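Local coordinates for protein putative endo-1,4-beta-xylanase (Bacteroides thetaiotaomicron VPI-5482, PDB 5MSX) that probably hydrolyses O-glycosidic bonds in plant pectin as a calcium-binding family 43 glycoside hydrolase, likely acting as an arabinofuranosidase, at residues P84-E89 with P108-Y113; E156-D161 with V232-P237; T249-G254 with D344-R349; F264-E267 with Y272-A275; I375-V380 with G449-W454. One frame throughout, in Å; residues are numbered along the deposited sequence. Where two conformers were deposited one is given.

The five contacts sample a family 43 glycoside hydrolase region and a C-terminal F5/8 type C region, built from strands and loops without alpha-helix. Interactions 1, 2 and 4 lie in the hydrolase region, each involving different strands; the centres of 2 and 4 are about 18 Å apart, those of 1 and 2, and of 1 and 4, about 27 Å. Interaction 3, between 249-254 and 344-349, is the contact here that spans the two regions, while the others each stay within one; interaction 4 is nested in the loop that it closes. Interaction 5 follows last, beside a calcium ion in the F5/8 type C region, its centre about 48 Å from that of interaction 2.

Interaction 1. Residues P84-E89 with P108-Y113; sequences PSAAKE and PTINGY
The amide of N111 and the carboxylate of E89 meet with their planes almost perpendicular, 84° apart. N111 ND2 donates to E89 OE1 over 3.0 Å, a nearly straight bond with an N-H...O angle of 162°; the oxygen lies close to the amide plane and uses its anti lone pair, the one turned away from OE2. The glutamate chain bends at chi2 (-51°), which folds the carboxylate back beside the amide. The other amide atom, N111 OD1, accepts from the backbone N of K90, so both ends of the amide are engaged, which helps fix its rotation. N111 and G112 are the two central residues of a type I' turn that joins strands 109-110 and 113-119 as a tight beta hairpin, within one sheet of the beta-propeller that defines family 43 enzymes. E89 closes a type I turn starting at A86, in the loop leading to strand 91-92. Beside the polar pair, I110 spreads its two branches: CG2 touches E89 CB at 3.6 Å, while CD1 reaches A86 CB at 3.8 Å. F135 adjoins both A86 and I110. Next to I110, T109 OG1 hydrogen-bonds to the backbone N of D154, the predicted modulator of the catalytic acid.

Interaction 2. Residues E156-D161 with V232-P237; sequences EIFVDD and VSPMGP. With EDO (1,2-ethanediol), chain X.
D160 and P234 make the nearest backbone approach, CA to CA 8.2 Å, where the chain leaving strand 156-159 passes the type I turn S233-G236. At that distance only side chains touch. P234 CG is the point of contact: it lies 3.8 Å from F158 CE2 and the same from D160 OD2. F158 and the proline cross at about a right angle; with CG anti to the backbone N (chi1 178°), the phenyl ring extends toward the turn. The contact joins two successive four-stranded antiparallel sheets, probably neighbouring blades of the beta-propeller: one starts with strand 156-159, and the loop of P234 connects strands 224-230 and 245-247 of the other. From the second sheet F204 meets the F158 ring edge-to-face, Y211 OH hydrogen-bonds to D160 OD2, and K206 NZ makes a salt bridge to D160 OD1. D160 OD1 additionally accepts from D161 N at 2.9 Å, so the carboxylate is held at both oxygens. S233 OG braces its own turn, donating to G236 O at 2.8 Å on a lone pair in the carbonyl plane. A 1,2-ethanediol, probably from the crystallisation liquor, donates through O2 to V159 O at 2.9 Å.

Interaction 3. Residues T249-G254 with D344-R349; sequences TNYERG and DPTCLR
An Asx turn headed by D344, set within the type I turn D344-C347, meets Y251 of the hydrolase region at its border with the F5/8 type C region. Y251 OH donates to D344 OD2 over 2.8 Å, a bond that rests on one of two deposited conformers of the tyrosine and is to that extent doubtful. In this conformer the hydroxyl comes from above the carboxylate plane, 36° out of it, and ring and carboxylate planes are 74° apart. D344 CG stands anti to its N (chi1 -173°), which directs the carboxylate at the tyrosine. D344 OD1 accepts from T346 OG1 at 2.7 Å and from T346 N at 3.0 Å, both reaching the same face of the carboxylate and holding it in orientation. A water donates to D344 OD2 at 2.6 Å and is hydrogen-bonded to T249 OG1. The methyl carbon T249 CG2 sits 3.6 Å above the centre of the Y251 ring. At the other end of the contact R349 NH1 comes to 3.0 Å from G254 O at an angle too poor for a hydrogen bond; its salt bridge is to E278, and NH2 bonds to G280 O. F256 packs against T249, C347 and R349. The first loop runs between strands 245-247 and 261-264, the second between strands 337-339 and 349-351, where the backbone of R349 pairs with I339.

Interaction 4. Residues F264-E267 with Y272-A275; sequences FHPE and YYFA. With EDO (1,2-ethanediol), chain V; EDO (1,2-ethanediol), chain B.
F264 and H265 both take a first torsion near +70° (chi1 73° and 69°), with CG between backbone N and carbonyl carbon, and this lays the F264 ring over Y273 and sets H265 CB over the ring of Y272. Y273 CB stands 3.9 Å from the centroid of the F264 ring in a CH-pi contact; the ring planes of this pair are only 24° apart but displaced, with little overlap. The next pair reverses the roles: H265 CB sits 3.9 Å from the centroid of the Y272 ring, over its centre, and the side chains run alongside each other, H265 CD2 reaching Y272 OH at 3.6 Å. Beside them P266 CD meets the edge of the Y273 ring at CE2, 3.8 Å away. F264 and Y273 form a hydrogen-bonded antiparallel pair joining strands 261-264 and 272-278, with F264 N donating to Y273 O at 3.1 Å and Y273 N to F264 O at 2.9 Å. Two 1,2-ethanediols, probably from the crystallisation liquor, bind here, one accepting from H265 N, the other accepting through O2 from Y273 OH at 2.6 Å. Across the contact, backbone amides and carbonyls therefore supply the directional bonds, while the side chains add aromatic and CH-pi packing.

Interaction 5. Residues I375-V380 with G449-W454; sequences INPWIV and GVPGIW. With CA (calcium ion), chain T.
W454 O binds the calcium ion at 2.4 Å, one residue after I453, whose side chain meets I379 across the contact. Six further atoms complete the coordination; among them are the carbonyl oxygens of F357, A362 and S365 and the carboxylate oxygens D360 OD1 and E455 OE2. The ion thus ties residues 357-365 to the corner that the chain turns at W454. The contact itself is wholly apolar and has two stations. At the first, P377 CG rests on P451 CB at 3.5 Å, the two pyrrolidine rings crossing at a slant. At the second, two residues on in each segment, I379 CG2 touches I453 CD1 at 3.9 Å. I453 CG1 lies anti to the carbonyl carbon (chi1 -58°), and with chi2 extended the tip of this branch is carried to I379. The touching parts run in nearly the same direction, 22° apart, yet they meet through side chains alone. Each strand takes its backbone partners from other strands: 378-383 pairs with 325-330 and 438-448, and 452-458 with 367-368 and 386-396. Strands that face each other through apolar side chains are consistent with the beta-sandwich of F5/8 type C domains. W367 touches both I379 and I453, and I444 also packs on I453. Ahead of the strand, P451 is the centre of an inverse gamma turn, with G452 N donating to V450 O at 3.0 Å. The same carbonyl, V450 O, is also hydrogen-bonded to H403 NE2, and the P451 backbone pairs with A369.

Interaction 1. Residues P84-E89 with P108-Y113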
# COMPACT_ATOMS: atom_id res chain seq x y z
N PRO C 84 -4.26 7.16 21.29
CA PRO C 84 -5.10 8.13 22.03
C PRO C 84 -6.59 7.84 22.03
O PRO C 84 -7.18 7.81 23.10
CB PRO C 84 -4.76 9.45 21.35
CG PRO C 84 -3.33 9.28 20.98
CD PRO C 84 -3.28 7.87 20.44
N SER C 85 -7.18 7.56 20.88
CA SER C 85 -8.62 7.31 20.87
C SER C 85 -9.09 6.10 21.70
O SER C 85 -10.24 6.05 22.12
CB SER C 85 -9.16 7.22 19.43
OG SER C 85 -8.96 5.94 18.84
N ALA C 86 -8.21 5.12 21.94
CA ALA C 86 -8.61 3.90 22.63
C ALA C 86 -8.14 3.86 24.07
O ALA C 86 -8.36 2.85 24.74
CB ALA C 86 -8.09 2.68 21.88
N ALA C 87 -7.53 4.94 24.55
CA ALA C 87 -6.84 4.98 25.83
C ALA C 87 -7.68 4.68 27.10
O ALA C 87 -7.13 4.36 28.13
CB ALA C 87 -6.15 6.32 26.00
N LYS C 88 -8.99 4.78 27.03
CA LYS C 88 -9.86 4.46 28.15
C LYS C 88 -10.82 3.34 27.80
O LYS C 88 -11.75 3.06 28.54
CB LYS C 88 -10.60 5.72 28.58
CG LYS C 88 -9.65 6.93 28.70
CD LYS C 88 -10.19 7.96 29.67
CE LYS C 88 -9.54 9.32 29.46
NZ LYS C 88 -10.20 10.36 30.31
N GLU C 89 -10.56 2.64 26.70
CA GLU C 89 -11.36 1.48 26.35
C GLU C 89 -10.69 0.28 26.96
O GLU C 89 -9.54 0.37 27.35
CB GLU C 89 -11.43 1.32 24.82
CG GLU C 89 -11.80 2.60 24.07
CD GLU C 89 -13.05 3.26 24.63
OE1 GLU C 89 -14.08 2.57 24.74
OE2 GLU C 89 -12.98 4.46 24.97
N PRO C 108 -5.56 -4.61 17.51
CA PRO C 108 -5.95 -4.97 18.88
C PRO C 108 -7.41 -5.36 19.02
O PRO C 108 -8.21 -5.21 18.08
CB PRO C 108 -5.58 -3.73 19.67
CG PRO C 108 -5.83 -2.62 18.70
CD PRO C 108 -5.39 -3.15 17.37
N THR C 109 -7.75 -5.91 20.19
CA THR C 109 -9.12 -6.29 20.50
C THR C 109 -9.68 -5.27 21.49
O THR C 109 -9.25 -5.23 22.63
CB THR C 109 -9.19 -7.72 21.00
OG1 THR C 109 -8.71 -8.57 19.97
CG2 THR C 109 -10.62 -8.14 21.38
N ILE C 110 -10.59 -4.42 21.00
CA ILE C 110 -11.03 -3.25 21.77
C ILE C 110 -12.50 -3.44 22.11
O ILE C 110 -13.33 -3.67 21.23
CB ILE C 110 -10.74 -1.93 21.03
CG1 ILE C 110 -9.26 -1.90 20.58
CG2 ILE C 110 -11.02 -0.72 21.92
CD1 ILE C 110 -8.74 -0.57 20.04
N ASN C 111 -12.77 -3.43 23.42
CA ASN C 111 -14.09 -3.79 23.98
C ASN C 111 -14.64 -5.06 23.38
O ASN C 111 -15.79 -5.12 22.99
CB ASN C 111 -15.07 -2.61 23.84
CG ASN C 111 -14.55 -1.37 24.51
OD1 ASN C 111 -14.01 -1.42 25.61
ND2 ASN C 111 -14.66 -0.24 23.84
N GLY C 112 -13.78 -6.09 23.30
CA GLY C 112 -14.17 -7.40 22.75
C GLY C 112 -14.06 -7.64 21.25
O GLY C 112 -14.35 -8.75 20.77
N TYR C 113 -13.64 -6.64 20.48
CA TYR C 113 -13.70 -6.75 19.01
C TYR C 113 -12.43 -6.24 18.34
O TYR C 113 -11.83 -5.28 18.80
CB TYR C 113 -14.94 -6.00 18.45
CG TYR C 113 -16.24 -6.66 18.82
CD1 TYR C 113 -16.86 -6.38 20.03
CD2 TYR C 113 -16.84 -7.57 17.98
CE1 TYR C 113 -18.06 -7.00 20.37
CE2 TYR C 113 -18.03 -8.19 18.31
CZ TYR C 113 -18.63 -7.90 19.50
OH TYR C 113 -19.79 -8.54 19.83

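Interaction 2. Residues E156-D161 with V232-P237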
# COMPACT_ATOMS: atom_id res chain seq x y z
N GLU C 156 -3.48 -12.01 14.78
CA GLU C 156 -2.07 -12.27 14.47
C GLU C 156 -1.89 -12.11 12.95
O GLU C 156 -2.64 -12.72 12.16
CB GLU C 156 -1.74 -13.70 14.93
CG GLU C 156 -0.42 -14.31 14.50
CD GLU C 156 0.77 -13.79 15.30
OE1 GLU C 156 0.61 -12.74 15.99
OE2 GLU C 156 1.87 -14.45 15.22
N ILE C 157 -0.91 -11.29 12.54
CA ILE C 157 -0.68 -10.98 11.12
C ILE C 157 0.56 -11.69 10.57
O ILE C 157 1.58 -11.78 11.25
CB ILE C 157 -0.55 -9.46 10.93
CG1 ILE C 157 -1.75 -8.73 11.58
CG2 ILE C 157 -0.45 -9.05 9.46
CD1 ILE C 157 -3.10 -8.94 10.91
N PHE C 158 0.45 -12.23 9.36
CA PHE C 158 1.60 -12.77 8.65
C PHE C 158 1.69 -12.20 7.22
O PHE C 158 0.69 -12.18 6.50
CB PHE C 158 1.52 -14.28 8.58
CG PHE C 158 2.65 -14.91 7.81
CD1 PHE C 158 3.96 -14.88 8.32
CD2 PHE C 158 2.43 -15.51 6.56
CE1 PHE C 158 5.00 -15.46 7.61
CE2 PHE C 158 3.48 -16.08 5.84
CZ PHE C 158 4.77 -16.06 6.37
N VAL C 159 2.88 -11.77 6.80
CA VAL C 159 3.10 -11.36 5.37
C VAL C 159 4.09 -12.34 4.74
O VAL C 159 5.22 -12.45 5.21
CB VAL C 159 3.62 -9.92 5.23
CG1 VAL C 159 3.69 -9.49 3.76
CG2 VAL C 159 2.73 -8.95 6.02
N ASP C 160 3.69 -13.05 3.70
CA ASP C 160 4.54 -14.09 3.13
C ASP C 160 5.58 -13.43 2.19
O ASP C 160 5.51 -12.22 1.90
CB ASP C 160 3.68 -15.17 2.42
CG ASP C 160 4.32 -16.54 2.40
OD1 ASP C 160 5.51 -16.71 2.76
OD2 ASP C 160 3.60 -17.50 2.02
N ASP C 161 6.57 -14.23 1.75
CA ASP C 161 7.68 -13.75 0.91
C ASP C 161 7.20 -13.10 -0.41
O ASP C 161 7.82 -12.16 -0.89
CB ASP C 161 8.69 -14.88 0.62
CG ASP C 161 9.44 -15.36 1.89
OD1 ASP C 161 10.14 -14.55 2.54
OD2 ASP C 161 9.35 -16.56 2.24
N VAL C 232 3.22 -26.21 2.74
CA VAL C 232 2.48 -25.82 1.55
C VAL C 232 2.16 -24.34 1.58
O VAL C 232 2.64 -23.61 0.74
CB VAL C 232 1.17 -26.65 1.38
CG1 VAL C 232 0.38 -26.17 0.17
CG2 VAL C 232 1.49 -28.12 1.25
N SER C 233 1.33 -23.90 2.53
CA SER C 233 0.93 -22.50 2.58
C SER C 233 0.51 -22.12 4.00
O SER C 233 0.28 -23.01 4.83
CB SER C 233 -0.24 -22.23 1.60
OG SER C 233 -1.48 -22.66 2.14
N PRO C 234 0.38 -20.81 4.28
CA PRO C 234 -0.20 -20.36 5.57
C PRO C 234 -1.64 -20.82 5.83
O PRO C 234 -2.07 -20.82 6.97
CB PRO C 234 -0.12 -18.83 5.48
CG PRO C 234 0.93 -18.56 4.45
CD PRO C 234 0.82 -19.68 3.45
N MET C 235 -2.39 -21.22 4.80
CA MET C 235 -3.71 -21.79 5.01
C MET C 235 -3.69 -23.31 4.88
O MET C 235 -4.73 -23.90 4.73
CB MET C 235 -4.73 -21.12 4.08
CG MET C 235 -4.90 -19.67 4.45
SD MET C 235 -5.88 -18.67 3.33
CE MET C 235 -7.51 -19.28 3.67
N GLY C 236 -2.53 -23.94 4.95
CA GLY C 236 -2.44 -25.39 5.00
C GLY C 236 -2.21 -26.04 3.65
O GLY C 236 -1.89 -25.34 2.69
N PRO C 237 -2.33 -27.36 3.56
CA PRO C 237 -2.69 -28.26 4.68
C PRO C 237 -1.59 -28.41 5.75
O PRO C 237 -0.42 -28.24 5.47
CB PRO C 237 -2.94 -29.62 3.98
CG PRO C 237 -2.24 -29.49 2.66
CD PRO C 237 -2.42 -28.06 2.27
C1 EDO X . 8.62 -14.72 6.19
O1 EDO X . 8.83 -14.81 7.60
C2 EDO X . 8.34 -13.27 5.85
O2 EDO X . 7.91 -13.15 4.49

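Interaction 3. Residues T249-G254 with D344-R349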
# COMPACT_ATOMS: atom_id res chain seq x y z
N THR C 249 2.07 -26.46 32.08
CA THR C 249 2.45 -26.32 33.49
C THR C 249 3.65 -27.21 33.84
O THR C 249 3.71 -28.38 33.43
CB THR C 249 1.25 -26.60 34.42
OG1 THR C 249 0.31 -25.53 34.29
CG2 THR C 249 1.69 -26.76 35.93
N ASN C 250 4.64 -26.61 34.51
CA ASN C 250 5.79 -27.33 35.08
C ASN C 250 5.68 -27.20 36.61
O ASN C 250 6.04 -26.16 37.22
CB ASN C 250 7.08 -26.75 34.57
CG ASN C 250 8.31 -27.52 35.05
OD1 ASN C 250 8.36 -27.99 36.19
ND2 ASN C 250 9.32 -27.59 34.21
N TYR C 251 5.15 -28.26 37.23
CA TYR C 251 4.85 -28.29 38.65
C TYR C 251 6.12 -28.11 39.48
O TYR C 251 6.15 -27.33 40.42
CB TYR C 251 4.12 -29.60 39.02
CG TYR C 251 2.70 -29.64 38.54
CD1 TYR C 251 1.69 -28.99 39.25
CD2 TYR C 251 2.34 -30.30 37.36
CE1 TYR C 251 0.38 -29.01 38.81
CE2 TYR C 251 1.02 -30.32 36.92
CZ TYR C 251 0.06 -29.66 37.66
OH TYR C 251 -1.24 -29.65 37.27
N GLU C 252 7.16 -28.86 39.11
CA GLU C 252 8.47 -28.80 39.76
C GLU C 252 9.08 -27.39 39.84
O GLU C 252 9.65 -27.02 40.86
CB GLU C 252 9.47 -29.71 39.03
N ARG C 253 8.99 -26.62 38.75
CA ARG C 253 9.48 -25.24 38.73
C ARG C 253 8.45 -24.21 39.16
O ARG C 253 8.77 -23.05 39.26
CB ARG C 253 10.04 -24.88 37.35
CG ARG C 253 11.31 -25.65 37.04
CD ARG C 253 11.91 -25.28 35.71
NE ARG C 253 12.74 -26.37 35.21
CZ ARG C 253 13.05 -26.60 33.93
NH1 ARG C 253 12.61 -25.83 32.94
NH2 ARG C 253 13.81 -27.66 33.63
N GLY C 254 7.24 -24.62 39.46
CA GLY C 254 6.21 -23.66 39.90
C GLY C 254 5.80 -22.68 38.79
O GLY C 254 5.66 -21.47 39.04
N ASP C 344 -6.67 -25.56 38.97
CA ASP C 344 -5.66 -26.53 39.43
C ASP C 344 -5.59 -26.42 40.94
O ASP C 344 -4.90 -25.53 41.46
CB ASP C 344 -4.30 -26.23 38.82
CG ASP C 344 -3.26 -27.29 39.12
OD1 ASP C 344 -3.42 -28.13 40.08
OD2 ASP C 344 -2.27 -27.28 38.35
N PRO C 345 -6.25 -27.35 41.66
CA PRO C 345 -6.23 -27.21 43.13
C PRO C 345 -4.84 -27.33 43.77
O PRO C 345 -4.70 -26.99 44.95
CB PRO C 345 -7.21 -28.30 43.63
CG PRO C 345 -7.74 -29.00 42.42
CD PRO C 345 -6.95 -28.58 41.22
N THR C 346 -3.83 -27.80 43.03
CA THR C 346 -2.44 -27.84 43.51
C THR C 346 -1.65 -26.54 43.34
O THR C 346 -0.51 -26.47 43.80
CB THR C 346 -1.61 -28.99 42.87
OG1 THR C 346 -1.26 -28.67 41.52
CG2 THR C 346 -2.37 -30.30 42.91
N CYS C 347 -2.21 -25.54 42.66
CA CYS C 347 -1.52 -24.27 42.47
C CYS C 347 -1.74 -23.33 43.66
O CYS C 347 -2.65 -22.51 43.66
CB CYS C 347 -1.93 -23.58 41.17
SG CYS C 347 -1.10 -21.97 40.97
N LEU C 348 -0.85 -23.44 44.65
CA LEU C 348 -1.08 -22.88 45.97
C LEU C 348 0.14 -22.05 46.37
O LEU C 348 1.16 -22.57 46.87
CB LEU C 348 -1.33 -24.02 46.94
CG LEU C 348 -2.56 -24.91 46.70
CD1 LEU C 348 -2.52 -26.23 47.49
CD2 LEU C 348 -3.85 -24.16 47.02
N ARG C 349 0.05 -20.76 46.10
CA ARG C 349 1.16 -19.87 46.27
C ARG C 349 0.82 -18.72 47.18
O ARG C 349 -0.33 -18.35 47.34
CB ARG C 349 1.61 -19.33 44.89
CG ARG C 349 2.04 -20.46 43.97
CD ARG C 349 2.83 -19.98 42.78
NE ARG C 349 2.01 -19.31 41.79
CZ ARG C 349 2.39 -19.10 40.52
NH1 ARG C 349 3.59 -19.52 40.08
NH2 ARG C 349 1.55 -18.48 39.69
O HOH W 1 -1.97 -26.72 35.84

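Interaction 4. Residues F264-E267 with Y272-A275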
# COMPACT_ATOMS: atom_id res chain seq x y z
N PHE C 264 9.34 -14.63 18.62
CA PHE C 264 10.14 -13.64 17.93
C PHE C 264 11.61 -14.08 17.82
O PHE C 264 12.07 -14.94 18.55
CB PHE C 264 10.02 -12.26 18.61
CG PHE C 264 10.76 -12.16 19.90
CD1 PHE C 264 10.17 -12.59 21.07
CD2 PHE C 264 12.07 -11.68 19.94
CE1 PHE C 264 10.86 -12.52 22.29
CE2 PHE C 264 12.79 -11.62 21.13
CZ PHE C 264 12.19 -12.04 22.31
N HIS C 265 12.31 -13.46 16.87
CA HIS C 265 13.73 -13.59 16.74
C HIS C 265 14.31 -12.22 16.45
O HIS C 265 13.75 -11.50 15.64
CB HIS C 265 14.10 -14.62 15.65
CG HIS C 265 13.77 -14.20 14.25
ND1 HIS C 265 14.69 -13.59 13.43
CD2 HIS C 265 12.67 -14.39 13.49
CE1 HIS C 265 14.16 -13.38 12.24
NE2 HIS C 265 12.93 -13.86 12.25
N PRO C 266 15.40 -11.83 17.13
CA PRO C 266 16.08 -10.58 16.77
C PRO C 266 16.50 -10.58 15.30
O PRO C 266 16.96 -11.60 14.79
CB PRO C 266 17.32 -10.58 17.67
CG PRO C 266 16.93 -11.42 18.84
CD PRO C 266 15.99 -12.47 18.31
N GLU C 267 16.31 -9.45 14.63
CA GLU C 267 16.62 -9.33 13.20
C GLU C 267 18.04 -9.83 12.86
O GLU C 267 18.98 -9.61 13.60
CB GLU C 267 16.41 -7.86 12.74
CG GLU C 267 16.57 -7.58 11.25
CD GLU C 267 15.55 -8.27 10.34
OE1 GLU C 267 14.82 -9.19 10.77
OE2 GLU C 267 15.48 -7.89 9.16
N TYR C 272 15.50 -17.97 18.17
CA TYR C 272 14.07 -17.76 18.42
C TYR C 272 13.80 -17.81 19.93
O TYR C 272 14.51 -18.50 20.68
CB TYR C 272 13.24 -18.81 17.68
CG TYR C 272 13.10 -18.54 16.21
CD1 TYR C 272 14.19 -18.67 15.36
CD2 TYR C 272 11.90 -18.09 15.68
CE1 TYR C 272 14.07 -18.41 14.00
CE2 TYR C 272 11.78 -17.83 14.32
CZ TYR C 272 12.86 -17.98 13.50
OH TYR C 272 12.75 -17.70 12.16
N TYR C 273 12.79 -17.04 20.34
CA TYR C 273 12.33 -16.93 21.73
C TYR C 273 10.81 -17.05 21.77
O TYR C 273 10.12 -16.69 20.83
CB TYR C 273 12.75 -15.57 22.33
CG TYR C 273 14.24 -15.44 22.37
CD1 TYR C 273 15.00 -15.94 23.43
CD2 TYR C 273 14.92 -14.88 21.29
CE1 TYR C 273 16.39 -15.86 23.43
CE2 TYR C 273 16.30 -14.78 21.28
CZ TYR C 273 17.03 -15.27 22.34
OH TYR C 273 18.39 -15.18 22.27
N PHE C 274 10.33 -17.57 22.89
CA PHE C 274 8.91 -17.79 23.19
C PHE C 274 8.57 -16.94 24.42
O PHE C 274 9.21 -17.08 25.47
CB PHE C 274 8.69 -19.29 23.47
CG PHE C 274 7.30 -19.63 23.93
CD1 PHE C 274 6.20 -19.51 23.04
CD2 PHE C 274 7.08 -20.10 25.22
CE1 PHE C 274 4.92 -19.86 23.45
CE2 PHE C 274 5.79 -20.45 25.63
CZ PHE C 274 4.71 -20.33 24.77
N ALA C 275 7.61 -16.04 24.28
CA ALA C 275 7.11 -15.24 25.39
C ALA C 275 5.77 -15.76 25.75
O ALA C 275 5.00 -16.11 24.85
CB ALA C 275 6.98 -13.81 24.99
C1 EDO V . 9.61 -10.72 14.83
O1 EDO V . 10.45 -11.87 15.03
C2 EDO V . 10.43 -9.44 14.79
O2 EDO V . 11.48 -9.47 15.77
C1 EDO B . 21.39 -12.07 20.30
O1 EDO B . 20.17 -11.52 19.76
C2 EDO B . 21.07 -13.37 21.05
O2 EDO B . 19.90 -13.98 20.46

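Interaction 5. Residues I375-V380 with G449-W454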
# COMPACT_ATOMS: atom_id res chain seq x y z
N ILE C 375 -1.66 7.47 53.34
CA ILE C 375 -1.30 8.91 53.46
C ILE C 375 0.22 9.05 53.53
O ILE C 375 0.82 8.74 54.55
CB ILE C 375 -1.93 9.54 54.73
CG1 ILE C 375 -3.46 9.60 54.62
CG2 ILE C 375 -1.38 10.95 54.99
CD1 ILE C 375 -4.16 9.58 55.96
N ASN C 376 0.83 9.55 52.46
CA ASN C 376 2.30 9.51 52.32
C ASN C 376 2.94 8.20 52.83
O ASN C 376 3.73 8.22 53.78
CB ASN C 376 2.97 10.70 53.03
CG ASN C 376 2.64 12.02 52.40
OD1 ASN C 376 1.72 12.14 51.60
ND2 ASN C 376 3.41 13.03 52.77
N PRO C 377 2.57 7.05 52.23
CA PRO C 377 3.40 5.86 52.42
C PRO C 377 4.80 6.16 51.92
O PRO C 377 4.96 6.94 50.99
CB PRO C 377 2.73 4.79 51.55
CG PRO C 377 1.78 5.51 50.66
CD PRO C 377 1.39 6.76 51.38
N TRP C 378 5.81 5.57 52.55
CA TRP C 378 7.17 5.85 52.15
C TRP C 378 8.07 4.65 52.31
O TRP C 378 7.78 3.71 53.06
CB TRP C 378 7.72 7.07 52.91
CG TRP C 378 7.65 6.94 54.41
CD1 TRP C 378 6.72 7.50 55.23
CD2 TRP C 378 8.54 6.19 55.25
NE1 TRP C 378 6.97 7.15 56.53
CE2 TRP C 378 8.09 6.36 56.58
CE3 TRP C 378 9.68 5.40 55.02
CZ2 TRP C 378 8.73 5.75 57.67
CZ3 TRP C 378 10.31 4.80 56.10
CH2 TRP C 378 9.83 4.97 57.41
N ILE C 379 9.19 4.70 51.59
CA ILE C 379 10.24 3.68 51.64
C ILE C 379 11.58 4.40 51.60
O ILE C 379 11.69 5.45 50.98
CB ILE C 379 10.08 2.66 50.46
CG1 ILE C 379 11.15 1.58 50.51
CG2 ILE C 379 10.06 3.36 49.10
CD1 ILE C 379 10.80 0.32 49.72
N VAL C 380 12.58 3.82 52.25
CA VAL C 380 13.90 4.41 52.38
C VAL C 380 14.96 3.41 51.95
O VAL C 380 14.98 2.30 52.46
CB VAL C 380 14.20 4.76 53.86
CG1 VAL C 380 15.70 4.93 54.14
CG2 VAL C 380 13.45 6.01 54.29
N GLY C 449 -1.35 7.46 43.20
CA GLY C 449 -1.06 6.18 42.55
C GLY C 449 -0.91 5.04 43.54
O GLY C 449 -0.82 5.25 44.75
N VAL C 450 -0.86 3.82 43.03
CA VAL C 450 -0.74 2.64 43.88
C VAL C 450 0.58 2.67 44.63
O VAL C 450 1.62 2.86 44.02
CB VAL C 450 -0.91 1.35 43.08
CG1 VAL C 450 -0.50 0.12 43.88
CG2 VAL C 450 -2.35 1.26 42.62
N PRO C 451 0.53 2.53 45.97
CA PRO C 451 1.74 2.70 46.77
C PRO C 451 2.63 1.43 46.82
O PRO C 451 2.66 0.73 47.84
CB PRO C 451 1.18 3.11 48.15
CG PRO C 451 -0.12 2.39 48.23
CD PRO C 451 -0.67 2.39 46.82
N GLY C 452 3.35 1.16 45.73
CA GLY C 452 4.20 -0.01 45.64
C GLY C 452 5.23 0.10 44.55
O GLY C 452 5.07 0.89 43.63
N ILE C 453 6.29 -0.69 44.68
CA ILE C 453 7.44 -0.64 43.79
C ILE C 453 7.90 -2.07 43.41
O ILE C 453 8.26 -2.88 44.31
CB ILE C 453 8.62 0.11 44.46
CG1 ILE C 453 8.23 1.54 44.87
CG2 ILE C 453 9.82 0.16 43.53
CD1 ILE C 453 9.38 2.35 45.44
N TRP C 454 7.91 -2.34 42.10
CA TRP C 454 8.58 -3.53 41.52
C TRP C 454 10.11 -3.45 41.60
O TRP C 454 10.78 -4.40 42.03
CB TRP C 454 8.20 -3.70 40.04
CG TRP C 454 6.77 -3.96 39.75
CD1 TRP C 454 5.88 -3.09 39.22
CD2 TRP C 454 6.06 -5.20 39.93
NE1 TRP C 454 4.65 -3.69 39.06
CE2 TRP C 454 4.73 -4.98 39.51
CE3 TRP C 454 6.41 -6.46 40.45
CZ2 TRP C 454 3.74 -5.98 39.57
CZ3 TRP C 454 5.45 -7.44 40.52
CH2 TRP C 454 4.14 -7.21 40.05
CA CA T . 11.39 -6.64 42.72